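Long-range contacts in arginine N-methyltransferase, putative (Trypanosoma brucei brucei, PDB 4LWP), which probably transfers methyl groups from S-adenosyl-L-methionine to arginine side chains of proteins, histones possibly among them: residues A[146-151]-A[182-187]; A[156-161]-A[255-260]. All coordinates share one frame; numbering follows the deposited sequence.

Contact 1: A[146-151]-A[182-187]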
ATOM      1  N   PHE A 146      11.819   7.810  12.032  1.00 19.92           N
ATOM      2  CA  PHE A 146      10.596   8.345  12.580  1.00 21.28           C
ATOM      3  C   PHE A 146      10.959   9.088  13.872  1.00 21.86           C
ATOM      4  O   PHE A 146      11.736   8.584  14.688  1.00 21.16           O
ATOM      5  CB  PHE A 146       9.602   7.220  12.809  1.00 20.58           C
ATOM      6  CG  PHE A 146       9.300   6.431  11.556  1.00 22.52           C
ATOM      7  CD1 PHE A 146       8.470   6.966  10.560  1.00 22.80           C
ATOM      8  CD2 PHE A 146       9.841   5.162  11.367  1.00 21.50           C
ATOM      9  CE1 PHE A 146       8.186   6.241   9.404  1.00 22.71           C
ATOM     10  CE2 PHE A 146       9.561   4.426  10.207  1.00 21.92           C
ATOM     11  CZ  PHE A 146       8.737   4.964   9.232  1.00 21.21           C
ATOM     12  N   TYR A 147      10.398  10.285  14.032  1.00 21.33           N
ATOM     13  CA  TYR A 147      10.868  11.290  14.990  1.00 20.27           C
ATOM     14  C   TYR A 147      12.381  11.277  15.191  1.00 20.71           C
ATOM     15  O   TYR A 147      12.857  11.279  16.335  1.00 21.76           O
ATOM     16  CB  TYR A 147      10.172  11.160  16.350  1.00 18.74           C
ATOM     17  CG  TYR A 147      10.026   9.779  16.916  1.00 20.73           C
ATOM     18  CD1 TYR A 147       9.004   8.939  16.492  1.00 21.94           C
ATOM     19  CD2 TYR A 147      10.872   9.327  17.915  1.00 21.29           C
ATOM     20  CE1 TYR A 147       8.856   7.662  17.014  1.00 21.22           C
ATOM     21  CE2 TYR A 147      10.719   8.060  18.463  1.00 22.18           C
ATOM     22  CZ  TYR A 147       9.707   7.235  18.009  1.00 21.88           C
ATOM     23  OH  TYR A 147       9.559   5.970  18.542  1.00 22.89           O
ATOM     24  N   LEU A 148      13.106  11.285  14.073  1.00 19.08           N
ATOM     25  CA  LEU A 148      14.565  11.342  14.042  1.00 20.06           C
ATOM     26  C   LEU A 148      15.294  10.107  14.533  1.00 18.94           C
ATOM     27  O   LEU A 148      16.392   9.809  14.068  1.00 19.87           O
ATOM     28  CB  LEU A 148      15.120  12.434  14.981  1.00 20.25           C
ATOM     29  CG  LEU A 148      15.027  13.914  14.648  1.00 20.51           C
ATOM     30  CD1 LEU A 148      15.821  14.740  15.698  1.00 17.97           C
ATOM     31  CD2 LEU A 148      15.508  14.153  13.219  1.00 17.22           C
ATOM     32  N   PHE A 149      14.726   9.345  15.385  1.00 18.47           N
ATOM     33  CA  PHE A 149      15.444   8.368  16.201  1.00 20.82           C
ATOM     34  C   PHE A 149      15.044   6.921  15.875  1.00 21.34           C
ATOM     35  O   PHE A 149      15.913   6.053  15.823  1.00 23.23           O
ATOM     36  CB  PHE A 149      15.305   8.584  17.710  1.00 18.76           C
ATOM     37  CG  PHE A 149      15.826   9.910  18.170  1.00 20.40           C
ATOM     38  CD1 PHE A 149      17.205  10.153  18.214  1.00 21.28           C
ATOM     39  CD2 PHE A 149      14.952  10.919  18.565  1.00 19.47           C
ATOM     40  CE1 PHE A 149      17.696  11.387  18.632  1.00 20.73           C
ATOM     41  CE2 PHE A 149      15.431  12.156  18.992  1.00 19.52           C
ATOM     42  CZ  PHE A 149      16.797  12.392  19.027  1.00 21.05           C
ATOM     43  N   HIS A 150      13.757   6.661  15.659  1.00 19.26           N
ATOM     44  CA  HIS A 150      13.270   5.289  15.527  1.00 20.26           C
ATOM     45  C   HIS A 150      13.464   4.752  14.122  1.00 20.41           C
ATOM     46  O   HIS A 150      12.864   5.258  13.172  1.00 20.10           O
ATOM     47  CB  HIS A 150      11.786   5.196  15.919  1.00 20.09           C
ATOM     48  CG  HIS A 150      11.256   3.798  15.924  1.00 22.82           C
ATOM     49  ND1 HIS A 150      11.686   2.844  16.823  1.00 21.22           N
ATOM     50  CD2 HIS A 150      10.335   3.186  15.138  1.00 21.64           C
ATOM     51  CE1 HIS A 150      11.052   1.707  16.593  1.00 22.26           C
ATOM     52  NE2 HIS A 150      10.228   1.888  15.575  1.00 23.23           N
ATOM     53  N   GLU A 151      14.272   3.698  14.023  1.00 19.19           N
ATOM     54  CA  GLU A 151      14.694   3.114  12.757  1.00 21.80           C
ATOM     55  C   GLU A 151      15.577   4.059  11.965  1.00 20.08           C
ATOM     56  O   GLU A 151      15.595   4.005  10.753  1.00 18.28           O
ATOM     57  CB  GLU A 151      13.482   2.693  11.910  1.00 21.90           C
ATOM     58  CG  GLU A 151      12.605   1.732  12.653  1.00 24.83           C
ATOM     59  CD  GLU A 151      11.503   1.203  11.807  1.00 28.82           C
ATOM     60  OE1 GLU A 151      11.491   1.502  10.589  1.00 32.99           O
ATOM     61  OE2 GLU A 151      10.652   0.481  12.361  1.00 32.63           O
ATOM     62  N   GLU A 182      22.849  20.130   9.628  1.00 20.60           N
ATOM     63  CA  GLU A 182      23.690  20.583  10.738  1.00 21.54           C
ATOM     64  C   GLU A 182      22.956  20.552  12.069  1.00 19.63           C
ATOM     65  O   GLU A 182      23.572  20.585  13.130  1.00 21.10           O
ATOM     66  CB  GLU A 182      24.209  21.999  10.486  1.00 18.90           C
ATOM     67  CG  GLU A 182      23.106  23.045  10.339  1.00 21.69           C
ATOM     68  CD  GLU A 182      23.640  24.399   9.851  1.00 25.52           C
ATOM     69  OE1 GLU A 182      22.851  25.369   9.788  1.00 25.17           O
ATOM     70  OE2 GLU A 182      24.856  24.497   9.559  1.00 24.50           O
ATOM     71  N   ARG A 183      21.633  20.526  12.004  1.00 21.53           N
ATOM     72  CA  ARG A 183      20.802  20.644  13.191  1.00 21.30           C
ATOM     73  C   ARG A 183      19.519  19.817  13.033  1.00 20.73           C
ATOM     74  O   ARG A 183      19.046  19.605  11.915  1.00 18.47           O
ATOM     75  CB  ARG A 183      20.485  22.117  13.438  1.00 20.79           C
ATOM     76  CG  ARG A 183      19.547  22.395  14.603  1.00 24.10           C
ATOM     77  CD  ARG A 183      19.776  23.831  15.125  1.00 27.38           C
ATOM     78  NE  ARG A 183      21.192  24.022  15.452  1.00 27.22           N
ATOM     79  CZ  ARG A 183      21.707  23.828  16.663  1.00 24.22           C
ATOM     80  NH1 ARG A 183      20.923  23.470  17.672  1.00 21.27           N
ATOM     81  NH2 ARG A 183      23.008  23.999  16.864  1.00 25.63           N
ATOM     82  N   ALA A 184      18.967  19.339  14.144  1.00 20.68           N
ATOM     83  CA  ALA A 184      17.724  18.589  14.101  1.00 19.67           C
ATOM     84  C   ALA A 184      16.881  18.918  15.318  1.00 20.68           C
ATOM     85  O   ALA A 184      17.422  19.100  16.413  1.00 21.44           O
ATOM     86  CB  ALA A 184      17.995  17.108  14.030  1.00 18.96           C
ATOM     87  N   THR A 185      15.566  19.005  15.125  1.00 18.48           N
ATOM     88  CA  THR A 185      14.638  19.265  16.217  1.00 19.26           C
ATOM     89  C   THR A 185      13.451  18.296  16.196  1.00 18.36           C
ATOM     90  O   THR A 185      12.907  18.026  15.123  1.00 18.95           O
ATOM     91  CB  THR A 185      14.105  20.698  16.137  1.00 19.03           C
ATOM     92  OG1 THR A 185      15.209  21.598  16.132  1.00 22.46           O
ATOM     93  CG2 THR A 185      13.192  21.007  17.304  1.00 18.43           C
ATOM     94  N   VAL A 186      13.059  17.778  17.357  1.00 17.65           N
ATOM     95  CA  VAL A 186      11.800  17.013  17.502  1.00 18.25           C
ATOM     96  C   VAL A 186      10.647  17.918  17.987  1.00 18.11           C
ATOM     97  O   VAL A 186      10.806  18.602  18.989  1.00 18.44           O
ATOM     98  CB  VAL A 186      11.979  15.849  18.509  1.00 17.76           C
ATOM     99  CG1 VAL A 186      10.635  15.255  18.938  1.00 17.95           C
ATOM    100  CG2 VAL A 186      12.938  14.778  17.960  1.00 18.11           C
ATOM    101  N   PHE A 187       9.508  17.941  17.285  1.00 18.02           N
ATOM    102  CA  PHE A 187       8.342  18.735  17.721  1.00 19.50           C
ATOM    103  C   PHE A 187       7.178  17.844  18.184  1.00 19.66           C
ATOM    104  O   PHE A 187       6.985  16.740  17.663  1.00 20.35           O
ATOM    105  CB  PHE A 187       7.847  19.659  16.598  1.00 18.31           C
ATOM    106  CG  PHE A 187       8.843  20.714  16.181  1.00 20.80           C
ATOM    107  CD1 PHE A 187       8.905  21.937  16.839  1.00 18.71           C
ATOM    108  CD2 PHE A 187       9.700  20.488  15.118  1.00 18.88           C
ATOM    109  CE1 PHE A 187       9.818  22.899  16.454  1.00 19.44           C
ATOM    110  CE2 PHE A 187      10.605  21.453  14.727  1.00 19.94           C
ATOM    111  CZ  PHE A 187      10.667  22.661  15.401  1.00 17.85           C
TER
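Leu148 reaches from the loop that follows strand 136-141 onto strand 178-191, which runs from the Rossmann-like cofactor-binding sheet of this protein arginine methyltransferase fold into its beta-barrel part. Its CD1 does most of the touching, lying 3.6 Å from CB of Ala184 and 3.7 Å from CG2 of Val186. The second branch of the leucine stays beside the alanine, CD2 to Ala184 CB being 3.9 Å. Ala184 and Val186 can meet it together because they stand two apart on the strand and direct their CB atoms to the same side, whereas Thr185 between them turns away toward strand 245-251. The side-chain contacts are apolar, and no hydrogen bond joins the segments. Phe149 adds one ring atom: CE2 lies 3.8 Å from the same CG2 of Val186, which approaches the ring obliquely. With chi1 at 166° this CG2 stands anti to the carbonyl carbon, where one methyl meets both the leucine and the ring. CB of Leu148 rests over one face of that ring, 3.9 Å above its plane and displaced toward the rim, so neighbours in sequence brace each other. Further out, Phe299 of strand 289-303 and Trp143 pack on Leu148, while Leu250 and Leu260 pack on Phe149, closing a buried core. Tyr147 contributes mainly backbone, its ring leading away to Val297, Tyr361 and Ile363. The loop is tied by a classic beta bulge in which Phe149 and His150 both face Phe146; O of Phe146 takes the bonds from Phe149 N at 3.2 Å and His150 N at 3.0 Å.

Contact 2: A[156-161]-A[255-260]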
ATOM      1  N   SER A 156      25.396   5.563  13.792  1.00 14.63           N
ATOM      2  CA  SER A 156      26.465   5.338  12.813  1.00 16.54           C
ATOM      3  C   SER A 156      27.027   6.652  12.264  1.00 17.18           C
ATOM      4  O   SER A 156      28.210   6.724  11.928  1.00 16.23           O
ATOM      5  CB  SER A 156      25.977   4.466  11.650  1.00 16.64           C
ATOM      6  OG  SER A 156      25.664   3.140  12.083  1.00 17.09           O
ATOM      7  N   VAL A 157      26.173   7.676  12.159  1.00 16.99           N
ATOM      8  CA  VAL A 157      26.594   8.991  11.696  1.00 16.66           C
ATOM      9  C   VAL A 157      27.515   9.619  12.736  1.00 16.59           C
ATOM     10  O   VAL A 157      28.550  10.187  12.387  1.00 16.57           O
ATOM     11  CB  VAL A 157      25.368   9.918  11.383  1.00 16.74           C
ATOM     12  CG1 VAL A 157      25.793  11.362  11.206  1.00 16.56           C
ATOM     13  CG2 VAL A 157      24.654   9.441  10.122  1.00 16.65           C
ATOM     14  N   ILE A 158      27.158   9.509  14.012  1.00 16.81           N
ATOM     15  CA  ILE A 158      28.036   9.997  15.080  1.00 17.69           C
ATOM     16  C   ILE A 158      29.397   9.307  15.064  1.00 17.03           C
ATOM     17  O   ILE A 158      30.426   9.969  15.179  1.00 19.35           O
ATOM     18  CB  ILE A 158      27.393   9.810  16.461  1.00 20.12           C
ATOM     19  CG1 ILE A 158      26.116  10.656  16.562  1.00 18.16           C
ATOM     20  CG2 ILE A 158      28.383  10.152  17.569  1.00 17.07           C
ATOM     21  CD1 ILE A 158      25.357  10.456  17.860  1.00 18.50           C
ATOM     22  N   ARG A 159      29.413   7.985  14.925  1.00 18.35           N
ATOM     23  CA  ARG A 159      30.676   7.239  14.842  1.00 17.24           C
ATOM     24  C   ARG A 159      31.498   7.654  13.648  1.00 16.80           C
ATOM     25  O   ARG A 159      32.721   7.770  13.727  1.00 17.23           O
ATOM     26  CB  ARG A 159      30.430   5.739  14.749  1.00 17.36           C
ATOM     27  CG  ARG A 159      29.941   5.086  16.027  1.00 17.87           C
ATOM     28  CD  ARG A 159      29.298   3.724  15.715  1.00 17.79           C
ATOM     29  NE  ARG A 159      28.544   3.349  16.887  1.00 21.62           N
ATOM     30  CZ  ARG A 159      27.389   2.705  16.889  1.00 18.22           C
ATOM     31  NH1 ARG A 159      26.821   2.314  15.763  1.00 19.06           N
ATOM     32  NH2 ARG A 159      26.813   2.462  18.043  1.00 18.59           N
ATOM     33  N   ALA A 160      30.831   7.852  12.522  1.00 16.75           N
ATOM     34  CA  ALA A 160      31.548   8.279  11.329  1.00 18.91           C
ATOM     35  C   ALA A 160      32.204   9.629  11.571  1.00 18.14           C
ATOM     36  O   ALA A 160      33.382   9.824  11.238  1.00 18.36           O
ATOM     37  CB  ALA A 160      30.616   8.345  10.130  1.00 18.39           C
ATOM     38  N   ARG A 161      31.446  10.544  12.172  1.00 16.11           N
ATOM     39  CA  ARG A 161      31.929  11.900  12.405  1.00 18.92           C
ATOM     40  C   ARG A 161      33.163  11.888  13.300  1.00 19.77           C
ATOM     41  O   ARG A 161      34.177  12.502  12.965  1.00 18.75           O
ATOM     42  CB  ARG A 161      30.828  12.779  13.021  1.00 19.17           C
ATOM     43  CG  ARG A 161      31.261  14.208  13.287  1.00 17.03           C
ATOM     44  CD  ARG A 161      31.244  14.474  14.788  1.00 19.40           C
ATOM     45  NE  ARG A 161      29.896  14.693  15.261  1.00 19.46           N
ATOM     46  CZ  ARG A 161      29.428  14.319  16.446  1.00 19.34           C
ATOM     47  NH1 ARG A 161      30.189  13.678  17.323  1.00 18.61           N
ATOM     48  NH2 ARG A 161      28.176  14.595  16.741  1.00 20.22           N
ATOM     49  N   VAL A 255      26.590  16.333  18.967  1.00 19.94           N
ATOM     50  CA  VAL A 255      25.808  15.292  19.639  1.00 19.25           C
ATOM     51  C   VAL A 255      26.620  14.000  19.746  1.00 18.59           C
ATOM     52  O   VAL A 255      27.347  13.603  18.826  1.00 16.68           O
ATOM     53  CB  VAL A 255      24.469  15.018  18.916  1.00 20.91           C
ATOM     54  CG1 VAL A 255      24.719  14.405  17.542  1.00 18.21           C
ATOM     55  CG2 VAL A 255      23.574  14.100  19.746  1.00 19.38           C
ATOM     56  N   GLN A 256      26.526  13.366  20.905  1.00 19.85           N
ATOM     57  CA  GLN A 256      27.257  12.141  21.167  1.00 19.98           C
ATOM     58  C   GLN A 256      26.260  11.066  21.508  1.00 21.03           C
ATOM     59  O   GLN A 256      25.125  11.377  21.878  1.00 21.05           O
ATOM     60  CB  GLN A 256      28.271  12.326  22.305  1.00 20.02           C
ATOM     61  CG  GLN A 256      29.360  13.372  22.050  1.00 19.01           C
ATOM     62  CD  GLN A 256      30.442  12.886  21.088  1.00 19.25           C
ATOM     63  OE1 GLN A 256      30.353  11.802  20.525  1.00 19.17           O
ATOM     64  NE2 GLN A 256      31.475  13.695  20.906  1.00 21.39           N
ATOM     65  N   GLU A 257      26.694   9.808  21.408  1.00 21.07           N
ATOM     66  CA  GLU A 257      25.805   8.675  21.602  1.00 22.12           C
ATOM     67  C   GLU A 257      25.094   8.735  22.968  1.00 24.02           C
ATOM     68  O   GLU A 257      23.901   8.407  23.071  1.00 22.06           O
ATOM     69  CB  GLU A 257      26.581   7.359  21.422  1.00 20.61           C
ATOM     70  CG  GLU A 257      28.118   7.371  21.748  1.00 28.17           C
ATOM     71  CD  GLU A 257      29.041   8.125  20.726  1.00 29.11           C
ATOM     72  OE1 GLU A 257      29.282   9.345  20.969  1.00 22.60           O
ATOM     73  OE2 GLU A 257      29.569   7.493  19.732  1.00 23.74           O
ATOM     74  N   GLU A 258      25.799   9.240  23.978  1.00 21.65           N
ATOM     75  CA  GLU A 258      25.297   9.329  25.347  1.00 25.05           C
ATOM     76  C   GLU A 258      23.938  10.029  25.409  1.00 24.11           C
ATOM     77  O   GLU A 258      23.084   9.690  26.235  1.00 24.66           O
ATOM     78  CB  GLU A 258      26.331  10.089  26.220  1.00 27.28           C
ATOM     79  CG  GLU A 258      26.181   9.932  27.733  1.00 34.27           C
ATOM     80  CD  GLU A 258      27.194  10.780  28.533  1.00 46.83           C
ATOM     81  OE1 GLU A 258      26.749  11.710  29.250  1.00 49.37           O
ATOM     82  OE2 GLU A 258      28.430  10.519  28.456  1.00 46.03           O
ATOM     83  N   VAL A 259      23.732  10.984  24.507  1.00 22.30           N
ATOM     84  CA  VAL A 259      22.508  11.778  24.501  1.00 22.94           C
ATOM     85  C   VAL A 259      21.297  10.908  24.140  1.00 22.79           C
ATOM     86  O   VAL A 259      20.178  11.170  24.567  1.00 23.66           O
ATOM     87  CB  VAL A 259      22.655  12.968  23.514  1.00 25.32           C
ATOM     88  CG1 VAL A 259      21.315  13.637  23.200  1.00 23.70           C
ATOM     89  CG2 VAL A 259      23.644  13.979  24.071  1.00 23.82           C
ATOM     90  N   LEU A 260      21.533   9.840  23.386  1.00 22.13           N
ATOM     91  CA  LEU A 260      20.444   9.008  22.917  1.00 22.08           C
ATOM     92  C   LEU A 260      19.905   8.106  24.039  1.00 24.04           C
ATOM     93  O   LEU A 260      18.863   7.458  23.877  1.00 24.82           O
ATOM     94  CB  LEU A 260      20.917   8.172  21.728  1.00 23.18           C
ATOM     95  CG  LEU A 260      21.401   9.050  20.561  1.00 23.02           C
ATOM     96  CD1 LEU A 260      21.818   8.227  19.370  1.00 20.77           C
ATOM     97  CD2 LEU A 260      20.336  10.005  20.172  1.00 22.76           C
TER
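The guanidinium of Arg161 meets Val255 with its edge: the backbone O of Val255 lies there near the plane, and OE1 of Gln256 also lies in that plane, 3.7 Å from Arg161 NH1. The Gln256 amide stands almost upright to the guanidinium, their planes 87° apart. Here helix 154-170, part of the cofactor-binding Rossmann-like domain of the methyltransferase fold, packs against the connection between strands 245-251 and 263-270. NH2 of Arg161 gives the nearly straight bond to Val255 O, 166° at the hydrogen; at 2.5 Å it is very short, and its exact length is doubtful. NH1 adds only a weak, bent one to the same oxygen. Bends at chi2 and chi3 (-78°) turn the guanidinium outward from the helix, to the Val255 carbonyl. NH2 also bonds Leu252 O, so one guanidinium ties down two carbonyls of the connection, and Asn162 ND2 holds OE1 of Gln256. Ile158 is the apolar centre, crossing Val255 at about a right angle, its CD1 4.0 Å from Val255 CG1 and 3.8 Å from the carbonyl carbon of Gln256. Arg159 turns its charge to Glu113, a residue that binds S-adenosyl-L-homocysteine and also accepts from Ser156, itself in contact with the ligand. The other branch of Ile158 sits against the Glu257 carboxylate, CG2 being 3.6 Å from OE1.

Overall arrangement
The segments interleave along the chain, 146-151, 156-161, 182-187 and then 255-260, so contacts 1 and 2 cross in sequence. Their centres lie 13 Å apart, contact 1 near the middle of the chain and contact 2 further out, 16 Å from it. Helix 154-170 leads on to strand 178-191, while strand 245-251, antiparallel to the latter, leads to the loop of contact 2. The two meet directly, Phe149 CE1 packing 3.4 Å from Leu260 CD2. Together they join the cofactor-binding part to the beta-barrel part: segment 156-161 of contact 2 includes Ser156, which touches S-adenosyl-L-homocysteine, and contact 1 is about 14 Å from the ligand, measured from Leu148.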